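Local coordinates for proteasome activator protein PA26 (PDB 1YAR), which probably caps the ends of the 20S proteasome as a ring-shaped 11S activator and opens its gate to substrates, at residues T93-I98 against I122-E127; A29-W34 against A213-Y218; I100-H105 against V115-L120; P143-M148 against E201-H206. All coordinates share one frame; numbering follows the deposited sequence. Where two conformers were deposited one is given.

Contact 1 (T93-I98 against I122-E127)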
loop_
_atom_site.group_PDB
_atom_site.type_symbol
_atom_site.label_atom_id
_atom_site.label_comp_id
_atom_site.label_asym_id
_atom_site.label_seq_id
_atom_site.Cartn_x
_atom_site.Cartn_y
_atom_site.Cartn_z
ATOM N N THR O 93 -78.163 -71.855 3.830
ATOM C CA THR O 93 -77.844 -71.219 5.102
ATOM C C THR O 93 -76.528 -70.454 4.991
ATOM O O THR O 93 -76.455 -69.293 5.400
ATOM C CB THR O 93 -77.788 -72.288 6.208
ATOM O OG1 THR O 93 -79.104 -72.842 6.359
ATOM C CG2 THR O 93 -77.444 -71.677 7.572
ATOM N N ILE O 94 -75.494 -71.091 4.440
ATOM C CA ILE O 94 -74.207 -70.389 4.291
ATOM C C ILE O 94 -74.361 -69.189 3.368
ATOM O O ILE O 94 -73.847 -68.113 3.654
ATOM C CB ILE O 94 -73.072 -71.297 3.811
ATOM C CG1 ILE O 94 -72.903 -72.495 4.754
ATOM C CG2 ILE O 94 -71.764 -70.467 3.750
ATOM C CD1 ILE O 94 -71.917 -73.562 4.255
ATOM N N ARG O 95 -75.069 -69.410 2.266
ATOM C CA ARG O 95 -75.330 -68.391 1.275
ATOM C C ARG O 95 -75.919 -67.166 1.956
ATOM O O ARG O 95 -75.438 -66.050 1.762
ATOM C CB ARG O 95 -76.301 -68.961 0.240
ATOM C CG ARG O 95 -76.317 -68.284 -1.093
ATOM C CD ARG O 95 -76.511 -69.277 -2.252
ATOM N NE ARG O 95 -77.415 -68.766 -3.280
ATOM C CZ ARG O 95 -77.075 -67.888 -4.218
ATOM N NH1 ARG O 95 -75.837 -67.417 -4.275
ATOM N NH2 ARG O 95 -77.973 -67.489 -5.109
ATOM N N THR O 96 -76.950 -67.397 2.774
ATOM C CA THR O 96 -77.678 -66.333 3.469
ATOM C C THR O 96 -76.752 -65.553 4.396
ATOM O O THR O 96 -76.767 -64.339 4.388
ATOM C CB THR O 96 -78.857 -66.934 4.271
ATOM O OG1 THR O 96 -79.818 -67.435 3.349
ATOM C CG2 THR O 96 -79.628 -65.827 5.030
ATOM N N VAL O 97 -75.955 -66.267 5.182
ATOM C CA VAL O 97 -75.026 -65.642 6.143
ATOM C C VAL O 97 -74.091 -64.664 5.417
ATOM O O VAL O 97 -73.856 -63.519 5.867
ATOM C CB VAL O 97 -74.213 -66.710 6.886
ATOM C CG1 VAL O 97 -73.028 -66.098 7.642
ATOM C CG2 VAL O 97 -75.115 -67.516 7.842
ATOM N N ILE O 98 -73.574 -65.105 4.276
ATOM C CA ILE O 98 -72.745 -64.205 3.450
ATOM C C ILE O 98 -73.544 -63.073 2.783
ATOM O O ILE O 98 -73.208 -61.888 2.935
ATOM C CB ILE O 98 -71.940 -65.020 2.409
ATOM C CG1 ILE O 98 -71.098 -66.087 3.121
ATOM C CG2 ILE O 98 -71.055 -64.084 1.594
ATOM C CD1 ILE O 98 -70.563 -67.177 2.181
ATOM N N ILE O 122 -68.478 -70.483 -5.399
ATOM C CA ILE O 122 -68.266 -71.927 -5.228
ATOM C C ILE O 122 -69.477 -72.621 -4.589
ATOM O O ILE O 122 -69.742 -73.788 -4.871
ATOM C CB ILE O 122 -66.946 -72.270 -4.477
ATOM C CG1 ILE O 122 -67.094 -72.101 -2.967
ATOM C CG2 ILE O 122 -65.776 -71.468 -5.018
ATOM C CD1 ILE O 122 -65.937 -72.681 -2.178
ATOM N N ILE O 123 -70.212 -71.905 -3.743
ATOM C CA ILE O 123 -71.459 -72.470 -3.185
ATOM C C ILE O 123 -72.543 -72.545 -4.252
ATOM O O ILE O 123 -73.257 -73.543 -4.342
ATOM C CB ILE O 123 -71.935 -71.745 -1.918
ATOM C CG1 ILE O 123 -70.863 -71.885 -0.833
ATOM C CG2 ILE O 123 -73.156 -72.470 -1.339
ATOM C CD1 ILE O 123 -71.060 -70.962 0.337
ATOM N N ASP O 124 -72.644 -71.507 -5.080
ATOM C CA ASP O 124 -73.503 -71.559 -6.271
ATOM C C ASP O 124 -73.202 -72.746 -7.195
ATOM O O ASP O 124 -74.129 -73.425 -7.666
ATOM C CB ASP O 124 -73.375 -70.272 -7.078
ATOM C CG ASP O 124 -74.066 -69.094 -6.422
ATOM O OD1 ASP O 124 -74.900 -69.303 -5.501
ATOM O OD2 ASP O 124 -73.826 -67.904 -6.766
ATOM N N GLU O 125 -71.916 -72.964 -7.483
ATOM C CA GLU O 125 -71.482 -74.115 -8.283
ATOM C C GLU O 125 -71.909 -75.428 -7.627
ATOM O O GLU O 125 -72.392 -76.336 -8.301
ATOM C CB GLU O 125 -69.956 -74.127 -8.482
ATOM C CG GLU O 125 -69.498 -75.123 -9.561
ATOM C CD GLU O 125 -67.984 -75.296 -9.658
ATOM O OE1 GLU O 125 -67.228 -74.483 -9.064
ATOM O OE2 GLU O 125 -67.541 -76.269 -10.313
ATOM N N LEU O 126 -71.719 -75.529 -6.318
ATOM C CA LEU O 126 -72.205 -76.700 -5.582
ATOM C C LEU O 126 -73.702 -76.923 -5.801
ATOM O O LEU O 126 -74.122 -78.034 -6.130
ATOM C CB LEU O 126 -71.872 -76.588 -4.088
ATOM C CG LEU O 126 -72.554 -77.565 -3.120
ATOM C CD1 LEU O 126 -72.079 -78.982 -3.378
ATOM C CD2 LEU O 126 -72.253 -77.167 -1.676
ATOM N N GLU O 127 -74.502 -75.873 -5.627
ATOM C CA GLU O 127 -75.961 -76.010 -5.691
ATOM C C GLU O 127 -76.509 -76.214 -7.087
ATOM O O GLU O 127 -77.413 -77.036 -7.290
ATOM C CB GLU O 127 -76.640 -74.783 -5.074
ATOM C CG GLU O 127 -76.389 -74.608 -3.594
ATOM C CD GLU O 127 -77.311 -73.557 -3.005
ATOM O OE1 GLU O 127 -78.468 -73.491 -3.445
ATOM O OE2 GLU O 127 -76.893 -72.790 -2.126
#

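Contact 2 (A29-W34 against A213-Y218)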
loop_
_atom_site.group_PDB
_atom_site.type_symbol
_atom_site.label_atom_id
_atom_site.label_comp_id
_atom_site.label_asym_id
_atom_site.label_seq_id
_atom_site.Cartn_x
_atom_site.Cartn_y
_atom_site.Cartn_z
ATOM N N ALA O 29 -71.844 -74.140 11.880
ATOM C CA ALA O 29 -72.527 -75.390 12.220
ATOM C C ALA O 29 -72.718 -76.302 10.994
ATOM O O ALA O 29 -72.637 -77.530 11.107
ATOM C CB ALA O 29 -73.871 -75.092 12.886
ATOM N N VAL O 30 -72.993 -75.699 9.834
ATOM C CA VAL O 30 -73.136 -76.464 8.596
ATOM C C VAL O 30 -71.798 -77.109 8.238
ATOM O O VAL O 30 -71.717 -78.309 7.951
ATOM C CB VAL O 30 -73.659 -75.574 7.419
ATOM C CG1 VAL O 30 -73.536 -76.309 6.080
ATOM C CG2 VAL O 30 -75.120 -75.154 7.648
ATOM N N ILE O 31 -70.744 -76.302 8.265
ATOM C CA ILE O 31 -69.404 -76.779 7.919
ATOM C C ILE O 31 -68.959 -77.916 8.845
ATOM O O ILE O 31 -68.352 -78.890 8.408
ATOM C CB ILE O 31 -68.379 -75.606 7.925
ATOM C CG1 ILE O 31 -68.721 -74.559 6.841
ATOM C CG2 ILE O 31 -66.939 -76.137 7.784
ATOM C CD1 ILE O 31 -68.562 -75.070 5.364
ATOM N N GLU O 32 -69.279 -77.796 10.134
ATOM C CA GLU O 32 -68.985 -78.881 11.063
ATOM C C GLU O 32 -69.715 -80.172 10.675
ATOM O O GLU O 32 -69.126 -81.243 10.712
ATOM C CB GLU O 32 -69.376 -78.499 12.477
ATOM C CG GLU O 32 -68.529 -77.409 13.083
ATOM C CD GLU O 32 -68.871 -77.202 14.546
ATOM O OE1 GLU O 32 -70.012 -76.746 14.848
ATOM O OE2 GLU O 32 -67.994 -77.503 15.383
ATOM N N GLU O 33 -70.990 -80.050 10.325
ATOM C CA GLU O 33 -71.809 -81.184 9.876
ATOM C C GLU O 33 -71.263 -81.801 8.586
ATOM O O GLU O 33 -71.159 -83.015 8.469
ATOM C CB GLU O 33 -73.279 -80.753 9.717
ATOM C CG GLU O 33 -74.233 -81.814 9.142
ATOM C CD GLU O 33 -74.250 -83.127 9.906
ATOM O OE1 GLU O 33 -73.941 -83.144 11.127
ATOM O OE2 GLU O 33 -74.569 -84.163 9.272
ATOM N N TRP O 34 -70.871 -80.951 7.635
ATOM C CA TRP O 34 -70.348 -81.424 6.361
ATOM C C TRP O 34 -69.048 -82.177 6.557
ATOM O O TRP O 34 -68.818 -83.193 5.914
ATOM C CB TRP O 34 -70.138 -80.247 5.390
ATOM C CG TRP O 34 -71.398 -79.719 4.788
ATOM C CD1 TRP O 34 -72.671 -80.175 4.996
ATOM C CD2 TRP O 34 -71.508 -78.686 3.787
ATOM N NE1 TRP O 34 -73.568 -79.447 4.245
ATOM C CE2 TRP O 34 -72.882 -78.534 3.484
ATOM C CE3 TRP O 34 -70.574 -77.859 3.123
ATOM C CZ2 TRP O 34 -73.358 -77.593 2.543
ATOM C CZ3 TRP O 34 -71.045 -76.911 2.195
ATOM C CH2 TRP O 34 -72.422 -76.784 1.920
ATOM N N ALA O 213 -63.761 -79.041 -0.691
ATOM C CA ALA O 213 -63.264 -77.746 -1.188
ATOM C C ALA O 213 -63.962 -76.591 -0.467
ATOM O O ALA O 213 -63.320 -75.599 -0.135
ATOM C CB ALA O 213 -63.493 -77.628 -2.714
ATOM N N VAL O 214 -65.276 -76.715 -0.242
ATOM C CA VAL O 214 -66.052 -75.651 0.443
ATOM C C VAL O 214 -65.712 -75.540 1.946
ATOM O O VAL O 214 -65.574 -74.436 2.481
ATOM C CB VAL O 214 -67.598 -75.772 0.224
ATOM C CG1 VAL O 214 -68.343 -74.681 0.977
ATOM C CG2 VAL O 214 -67.970 -75.657 -1.277
ATOM N N ILE O 215 -65.542 -76.674 2.613
ATOM C CA ILE O 215 -65.082 -76.657 4.022
ATOM C C ILE O 215 -63.796 -75.852 4.116
ATOM O O ILE O 215 -63.688 -74.930 4.930
ATOM C CB ILE O 215 -64.854 -78.081 4.541
ATOM C CG1 ILE O 215 -66.190 -78.839 4.600
ATOM C CG2 ILE O 215 -64.154 -78.057 5.940
ATOM C CD1 ILE O 215 -66.006 -80.350 4.575
ATOM N N ASN O 216 -62.827 -76.193 3.260
ATOM C CA ASN O 216 -61.551 -75.476 3.241
ATOM C C ASN O 216 -61.729 -73.990 2.972
ATOM O O ASN O 216 -61.169 -73.165 3.692
ATOM C CB ASN O 216 -60.563 -76.120 2.254
ATOM C CG ASN O 216 -59.207 -75.415 2.217
ATOM O OD1 ASN O 216 -58.454 -75.444 3.198
ATOM N ND2 ASN O 216 -58.867 -74.834 1.057
ATOM N N ALA O 217 -62.500 -73.649 1.941
ATOM C CA ALA O 217 -62.682 -72.252 1.552
ATOM C C ALA O 217 -63.371 -71.447 2.662
ATOM O O ALA O 217 -63.021 -70.300 2.908
ATOM C CB ALA O 217 -63.488 -72.171 0.297
ATOM N N TYR O 218 -64.370 -72.044 3.311
ATOM C CA TYR O 218 -65.078 -71.315 4.371
ATOM C C TYR O 218 -64.142 -71.052 5.543
ATOM O O TYR O 218 -64.062 -69.932 6.049
ATOM C CB TYR O 218 -66.324 -72.086 4.847
ATOM C CG TYR O 218 -67.063 -71.364 5.952
ATOM C CD1 TYR O 218 -68.078 -70.448 5.655
ATOM C CD2 TYR O 218 -66.705 -71.552 7.293
ATOM C CE1 TYR O 218 -68.748 -69.755 6.677
ATOM C CE2 TYR O 218 -67.356 -70.858 8.318
ATOM C CZ TYR O 218 -68.381 -69.986 8.003
ATOM O OH TYR O 218 -69.044 -69.295 8.999
#

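Contact 3 (I100-H105 against V115-L120)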
loop_
_atom_site.group_PDB
_atom_site.type_symbol
_atom_site.label_atom_id
_atom_site.label_comp_id
_atom_site.label_asym_id
_atom_site.label_seq_id
_atom_site.Cartn_x
_atom_site.Cartn_y
_atom_site.Cartn_z
ATOM N N ILE O 100 -76.331 -61.528 3.244
ATOM C CA ILE O 100 -76.874 -60.448 4.074
ATOM C C ILE O 100 -75.779 -59.604 4.744
ATOM O O ILE O 100 -76.096 -58.695 5.520
ATOM C CB ILE O 100 -77.905 -60.997 5.144
ATOM C CG1 ILE O 100 -77.189 -61.854 6.197
ATOM C CG2 ILE O 100 -78.997 -61.794 4.449
ATOM C CD1 ILE O 100 -78.140 -62.477 7.283
ATOM N N ARG O 101 -74.506 -59.917 4.484
ATOM C CA ARG O 101 -73.397 -59.060 4.949
ATOM C C ARG O 101 -72.555 -58.457 3.816
ATOM O O ARG O 101 -71.485 -57.887 4.054
ATOM C CB ARG O 101 -72.509 -59.816 5.933
ATOM C CG ARG O 101 -73.220 -60.204 7.218
ATOM C CD ARG O 101 -72.436 -61.164 8.098
ATOM N NE ARG O 101 -73.094 -61.338 9.401
ATOM C CZ ARG O 101 -74.115 -62.157 9.655
ATOM N NH1 ARG O 101 -74.637 -62.931 8.698
ATOM N NH2 ARG O 101 -74.619 -62.204 10.892
ATOM N N ILE O 102 -73.031 -58.570 2.583
ATOM C CA ILE O 102 -72.380 -57.856 1.473
ATOM C C ILE O 102 -72.627 -56.387 1.751
ATOM O O ILE O 102 -73.772 -56.002 1.943
ATOM C CB ILE O 102 -72.959 -58.297 0.111
ATOM C CG1 ILE O 102 -72.542 -59.742 -0.186
ATOM C CG2 ILE O 102 -72.484 -57.345 -1.021
ATOM C CD1 ILE O 102 -73.364 -60.393 -1.321
ATOM N N PRO O 103 -71.565 -55.579 1.843
ATOM C CA PRO O 103 -71.713 -54.197 2.320
ATOM C C PRO O 103 -72.156 -53.214 1.252
ATOM O O PRO O 103 -72.330 -53.598 0.082
ATOM C CB PRO O 103 -70.302 -53.847 2.815
ATOM C CG PRO O 103 -69.377 -54.655 1.918
ATOM C CD PRO O 103 -70.153 -55.936 1.591
ATOM N N GLU O 104 -72.322 -51.954 1.663
ATOM C CA GLU O 104 -72.655 -50.850 0.768
ATOM C C GLU O 104 -71.804 -50.942 -0.507
ATOM O O GLU O 104 -70.598 -51.117 -0.422
ATOM C CB GLU O 104 -72.355 -49.518 1.465
ATOM C CG GLU O 104 -72.794 -48.281 0.715
ATOM C CD GLU O 104 -72.147 -47.007 1.260
ATOM O OE1 GLU O 104 -72.149 -46.810 2.485
ATOM O OE2 GLU O 104 -71.611 -46.209 0.453
ATOM N N HIS O 105 -72.445 -50.817 -1.663
ATOM C CA HIS O 105 -71.760 -50.913 -2.942
ATOM C C HIS O 105 -70.817 -49.727 -3.151
ATOM O O HIS O 105 -71.236 -48.576 -3.118
ATOM C CB HIS O 105 -72.776 -50.958 -4.072
ATOM C CG HIS O 105 -72.158 -51.144 -5.420
ATOM N ND1 HIS O 105 -72.101 -52.369 -6.051
ATOM C CD2 HIS O 105 -71.565 -50.256 -6.254
ATOM C CE1 HIS O 105 -71.501 -52.222 -7.224
ATOM N NE2 HIS O 105 -71.159 -50.955 -7.364
ATOM N N VAL O 115 -63.784 -61.616 -1.572
ATOM C CA VAL O 115 -63.791 -62.907 -0.857
ATOM C C VAL O 115 -65.233 -63.427 -0.745
ATOM O O VAL O 115 -65.498 -64.600 -1.021
ATOM C CB VAL O 115 -63.161 -62.792 0.554
ATOM C CG1 VAL O 115 -63.177 -64.129 1.281
ATOM C CG2 VAL O 115 -61.716 -62.272 0.476
ATOM N N GLN O 116 -66.167 -62.554 -0.358
ATOM C CA GLN O 116 -67.578 -62.920 -0.293
ATOM C C GLN O 116 -68.121 -63.452 -1.626
ATOM O O GLN O 116 -68.764 -64.516 -1.660
ATOM C CB GLN O 116 -68.400 -61.726 0.163
ATOM C CG GLN O 116 -68.108 -61.297 1.584
ATOM C CD GLN O 116 -68.969 -60.134 1.982
ATOM O OE1 GLN O 116 -69.133 -59.180 1.200
ATOM N NE2 GLN O 116 -69.580 -60.219 3.170
ATOM N N HIS O 117 -67.861 -62.721 -2.721
ATOM C CA HIS O 117 -68.282 -63.172 -4.052
ATOM C C HIS O 117 -67.594 -64.495 -4.482
ATOM O O HIS O 117 -68.229 -65.361 -5.095
ATOM C CB HIS O 117 -68.110 -62.056 -5.104
ATOM C CG HIS O 117 -69.048 -60.898 -4.918
ATOM N ND1 HIS O 117 -70.416 -61.054 -4.841
ATOM C CD2 HIS O 117 -68.817 -59.566 -4.836
ATOM C CE1 HIS O 117 -70.985 -59.869 -4.685
ATOM N NE2 HIS O 117 -70.038 -58.948 -4.680
ATOM N N ALA O 118 -66.318 -64.672 -4.141
ATOM C CA ALA O 118 -65.621 -65.915 -4.476
ATOM C C ALA O 118 -66.213 -67.137 -3.754
ATOM O O ALA O 118 -66.415 -68.200 -4.370
ATOM C CB ALA O 118 -64.140 -65.795 -4.197
ATOM N N VAL O 119 -66.520 -66.993 -2.466
ATOM C CA VAL O 119 -67.131 -68.137 -1.736
ATOM C C VAL O 119 -68.593 -68.373 -2.178
ATOM O O VAL O 119 -69.028 -69.526 -2.338
ATOM C CB VAL O 119 -66.953 -68.023 -0.199
ATOM C CG1 VAL O 119 -67.640 -69.207 0.519
ATOM C CG2 VAL O 119 -65.469 -67.969 0.169
ATOM N N LEU O 120 -69.328 -67.301 -2.458
ATOM C CA LEU O 120 -70.684 -67.443 -2.985
ATOM C C LEU O 120 -70.673 -68.156 -4.340
ATOM O O LEU O 120 -71.551 -68.965 -4.624
ATOM C CB LEU O 120 -71.370 -66.085 -3.104
ATOM C CG LEU O 120 -71.870 -65.484 -1.779
ATOM C CD1 LEU O 120 -72.265 -64.034 -1.970
ATOM C CD2 LEU O 120 -73.041 -66.316 -1.222
#

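Contact 4 (P143-M148 against E201-H206)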
loop_
_atom_site.group_PDB
_atom_site.type_symbol
_atom_site.label_atom_id
_atom_site.label_comp_id
_atom_site.label_asym_id
_atom_site.label_seq_id
_atom_site.Cartn_x
_atom_site.Cartn_y
_atom_site.Cartn_z
ATOM N N PRO O 143 -72.375 -80.881 -15.700
ATOM C CA PRO O 143 -71.111 -81.595 -15.502
ATOM C C PRO O 143 -71.155 -82.718 -14.437
ATOM O O PRO O 143 -70.241 -83.549 -14.362
ATOM C CB PRO O 143 -70.143 -80.479 -15.077
ATOM C CG PRO O 143 -71.035 -79.427 -14.390
ATOM C CD PRO O 143 -72.352 -79.534 -15.099
ATOM N N THR O 144 -72.199 -82.758 -13.625
ATOM C CA THR O 144 -72.291 -83.798 -12.610
ATOM C C THR O 144 -72.840 -85.079 -13.277
ATOM O O THR O 144 -73.665 -84.992 -14.197
ATOM C CB THR O 144 -73.169 -83.281 -11.437
ATOM O OG1 THR O 144 -73.110 -84.185 -10.323
ATOM C CG2 THR O 144 -74.634 -83.263 -11.831
ATOM N N PRO O 145 -72.344 -86.257 -12.894
ATOM C CA PRO O 145 -72.829 -87.505 -13.505
ATOM C C PRO O 145 -74.338 -87.718 -13.333
ATOM O O PRO O 145 -74.992 -88.296 -14.207
ATOM C CB PRO O 145 -72.023 -88.584 -12.778
ATOM C CG PRO O 145 -70.763 -87.864 -12.397
ATOM C CD PRO O 145 -71.247 -86.503 -11.939
ATOM N N ILE O 146 -74.879 -87.220 -12.225
ATOM C CA ILE O 146 -76.294 -87.332 -11.951
ATOM C C ILE O 146 -76.701 -86.234 -10.975
ATOM O O ILE O 146 -75.969 -85.937 -10.030
ATOM C CB ILE O 146 -76.645 -88.777 -11.449
ATOM C CG1 ILE O 146 -78.093 -89.117 -11.763
ATOM C CG2 ILE O 146 -76.269 -89.014 -9.981
ATOM C CD1 ILE O 146 -78.440 -90.599 -11.456
ATOM N N GLY O 147 -77.845 -85.620 -11.218
ATOM C CA GLY O 147 -78.316 -84.555 -10.343
ATOM C C GLY O 147 -79.358 -84.933 -9.306
ATOM O O GLY O 147 -79.624 -86.107 -9.066
ATOM N N MET O 148 -79.985 -83.911 -8.733
ATOM C CA MET O 148 -80.952 -84.045 -7.636
ATOM C C MET O 148 -82.254 -84.775 -7.965
ATOM O O MET O 148 -82.977 -85.220 -7.063
ATOM C CB MET O 148 -81.325 -82.659 -7.132
ATOM C CG MET O 148 -80.324 -82.074 -6.196
ATOM S SD MET O 148 -81.070 -80.733 -5.295
ATOM C CE MET O 148 -82.024 -81.668 -4.095
ATOM N N GLU O 201 -72.165 -93.681 -7.906
ATOM C CA GLU O 201 -70.778 -93.841 -7.424
ATOM C C GLU O 201 -69.890 -92.645 -7.814
ATOM O O GLU O 201 -69.119 -92.145 -7.001
ATOM C CB GLU O 201 -70.100 -95.104 -7.958
ATOM C CG GLU O 201 -70.704 -96.438 -7.536
ATOM C CD GLU O 201 -69.983 -97.610 -8.200
ATOM O OE1 GLU O 201 -70.590 -98.274 -9.077
ATOM O OE2 GLU O 201 -68.792 -97.843 -7.880
ATOM N N LEU O 202 -69.996 -92.228 -9.071
ATOM C CA LEU O 202 -69.234 -91.091 -9.586
ATOM C C LEU O 202 -69.682 -89.776 -8.965
ATOM O O LEU O 202 -68.840 -88.966 -8.565
ATOM C CB LEU O 202 -69.370 -91.012 -11.104
ATOM C CG LEU O 202 -68.939 -92.236 -11.919
ATOM C CD1 LEU O 202 -69.358 -92.024 -13.369
ATOM C CD2 LEU O 202 -67.435 -92.528 -11.806
ATOM N N ALA O 203 -70.998 -89.544 -8.921
ATOM C CA ALA O 203 -71.529 -88.306 -8.346
ATOM C C ALA O 203 -71.175 -88.152 -6.866
ATOM O O ALA O 203 -70.853 -87.044 -6.437
ATOM C CB ALA O 203 -73.020 -88.208 -8.549
ATOM N N THR O 204 -71.230 -89.238 -6.083
ATOM C CA THR O 204 -70.831 -89.144 -4.661
ATOM C C THR O 204 -69.375 -88.730 -4.493
ATOM O O THR O 204 -69.066 -87.893 -3.631
ATOM C CB THR O 204 -71.092 -90.440 -3.847
ATOM O OG1 THR O 204 -70.552 -91.565 -4.534
ATOM C CG2 THR O 204 -72.605 -90.718 -3.706
ATOM N N THR O 205 -68.505 -89.316 -5.311
ATOM C CA THR O 205 -67.085 -88.960 -5.335
ATOM C C THR O 205 -66.906 -87.465 -5.642
ATOM O O THR O 205 -66.217 -86.750 -4.909
ATOM C CB THR O 205 -66.350 -89.844 -6.368
ATOM O OG1 THR O 205 -66.284 -91.193 -5.884
ATOM C CG2 THR O 205 -64.904 -89.466 -6.478
ATOM N N HIS O 206 -67.560 -87.011 -6.711
ATOM C CA HIS O 206 -67.481 -85.635 -7.224
ATOM C C HIS O 206 -68.059 -84.656 -6.198
ATOM O O HIS O 206 -67.515 -83.573 -5.970
ATOM C CB HIS O 206 -68.302 -85.544 -8.508
ATOM C CG HIS O 206 -68.088 -84.287 -9.299
ATOM N ND1 HIS O 206 -66.867 -83.944 -9.837
ATOM C CD2 HIS O 206 -68.960 -83.327 -9.702
ATOM C CE1 HIS O 206 -66.986 -82.808 -10.511
ATOM N NE2 HIS O 206 -68.243 -82.411 -10.444
#

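Contact 1 (T93-I98 against I122-E127)
Helices 71-99 and 111-130 run nearly antiparallel here, their local axes 10.7 Å apart at 154°, and they meet through one apolar cluster and one charged cluster. The apolar part centres on Ile123. Its CG1 branch lies anti to the carbonyl carbon and, extended at chi2, carries CD1 across to Ile94, where it meets CG2 at 3.5 Å; the two side chains cross at about a right angle. The same Ile123 CD1 also approaches Ile98 CD1 at 4.2 Å. Isoleucine suits this place because its longer CG1-CD1 arm reaches across while the beta-branch keeps the chain in a well-defined rotamer on a helix.

The charged part belongs to Arg95. With CG anti to the backbone N (chi1 -159°), its chain bends at chi2 and chi3 and brings NH1 to within 2.4 Å of Asp124 OD1, an unusually short, strained salt bridge that belongs to one of the two conformers of Arg95. OD1 stands over a face of the guanidinium and the two planes are 75° apart, so this is not the flat, two-pronged pairing of arginine with carboxylate. Glu127, its chain extended beyond CG, crosses Arg95 obliquely: its OE2 touches Arg95 CD at 3.5 Å but stays 4.2 Å from Arg95 NE, beyond a salt bridge. Glu92 lies close to Glu127, a repulsion that nearby Arg95 probably offsets.

Around the pair, Ile94 also packs on helix 24-57, Leu126 reaches helices 24-57 and 183-226, and Thr209 of a neighbouring subunit packs against Arg95 and hydrogen-bonds Thr96.

Contact 2 (A29-W34 against A213-Y218)
Ile31 is the bump of this contact, pushed from helix 24-57 into a hollow lined by Val214, Ile215 and Tyr218 of helix 183-226. The two segments run roughly antiparallel, 142° between their directions, with their local axes 10.0 Å apart, and the backbones come closest at Ile31 and Ile215, whose CA atoms are 5.8 Å apart. Ile31 fills the hollow with both branches. Its CG1 lies over a face of the Tyr218 ring, 4.0 Å from the centroid, in a CH-pi contact, while the bend at chi2 (-67°) turns CD1 back toward Tyr218 CB. The other branch, CG2, slides past Ile215 CG2 at 3.9 Å.

One turn on, Trp34 supplies a broad, flat wall. The rim of its indole, at CZ3, meets Val214 CG1 at 3.7 Å edge-on, in the ring plane, and Val30 CG1 of its own helix lies over one ring face. Ile215 CD1 fits against the tryptophan's stem, 4.2 Å from Trp34 CB.

No hydrogen bond joins the two segments, so shape complementarity holds them. The polar tips turn to other partners: Trp34 NE1 to Gln90, Tyr218 OH to Glu24 and Ser27. Both aromatic residues can therefore be buried with their polar atoms satisfied, and those bonds help to hold the polar ends in place.

Contact 3 (I100-H105 against V115-L120)
The 100-105 segment has no regular structure: its backbone turns from psi near zero at Ile100 and Arg101 to an extended path from Ile102 on, and comes nearest helix 111-130 at Ile102 and Gln116, with CA atoms 7.2 Å apart. Gln116 does the gripping. Its extended chain lays the amide across the bend, and Gln116 NE2 donates to Arg101 O over 3.1 Å in a nearly straight bond (178°). The acceptor lies in the amide plane, yet the donor stands above the carbonyl plane of Arg101. NE2 also donates to Leu225 O, so a single amide nitrogen serves two main-chain carbonyls. Gln116 OE1 is buried without a hydrogen-bond partner, set against Pro103 CD at 3.4 Å and Ile102 CA at 3.5 Å. Ile102 CD1 meets Leu120 CD1 tip to tip at 3.9 Å, while His117, crossing at about a right angle, brings CE1 to 4.2 Å from Ile102 CD1. Proline suits the rigid, extended path just after this point. Arg101 turns its guanidinium to the carbonyls of Tyr22, Arg19 and Val97, while Ile102 O accepts from Asn216 of a neighbouring subunit. The loop's place between helices 71-99 and 111-130 is consistent with the activation loop of 11S activators, which acts in opening the proteasome gate.

Contact 4 (P143-M148 against E201-H206)
In the helical bundle of an 11S activator subunit, the loop connecting helices 111-130 and 150-166 is laid here on the flank of the long helix 183-226. The first shell is small and apolar. Pro145 faces the helix and lays its ring over the backbone at Leu202 and Ala203: Pro145 CG touches Leu202 CB at 3.7 Å, and Pro145 CD lies 4.2 Å from Ala203 CB. Such closeness, with the CA atoms of Pro145 and Ala203 only 5.4 Å apart, suits alanine, whose lone methyl lets the loop settle near the helix. Proline in turn offers a compact ring and no amide N-H that would need an acceptor in this buried place.

Farther out, polar groups hold the loop in position. Thr144 OG1 is hydrogen-bonded to Thr130 O, at the end of the preceding helix, and sits obliquely to the His206 ring, 4.3 Å from its CD2. His206 spends its ND1 on Glu92 of a neighbouring subunit, and Gly147 N is bonded to Glu135 of that same subunit, so the loop lies at a subunit interface. Tyr80 of helix 71-99 packs on both Ile146 and Ala203. With CG1 anti to its backbone N (chi1 -154°), Ile146 places CG2 in the crowded position between N and the carbonyl carbon, and that methyl meets Ala203 CB at 3.6 Å.

How the contacts relate
Contacts 1, 2 and 3 form a continuous region toward one end of the elongated subunit. Contact 1 touches both others: its centre is about 11 Å from each, Leu126 and Ile122 pack on contact 2, and Ile98 packs on contact 3. Along the chain, contact 2 spans the other three; contact 3 falls within the span of contact 1, and contact 4 follows both. Contacts 1 and 3 share helix 111-130, contacts 2 and 4 helix 183-226. Contact 4 stands apart, about 19 Å from contacts 1 and 2 and about 28 Å from contact 3, centre to centre, touching none. All four adjoin neighbouring subunits, consistent with a bundle built to assemble into a ring.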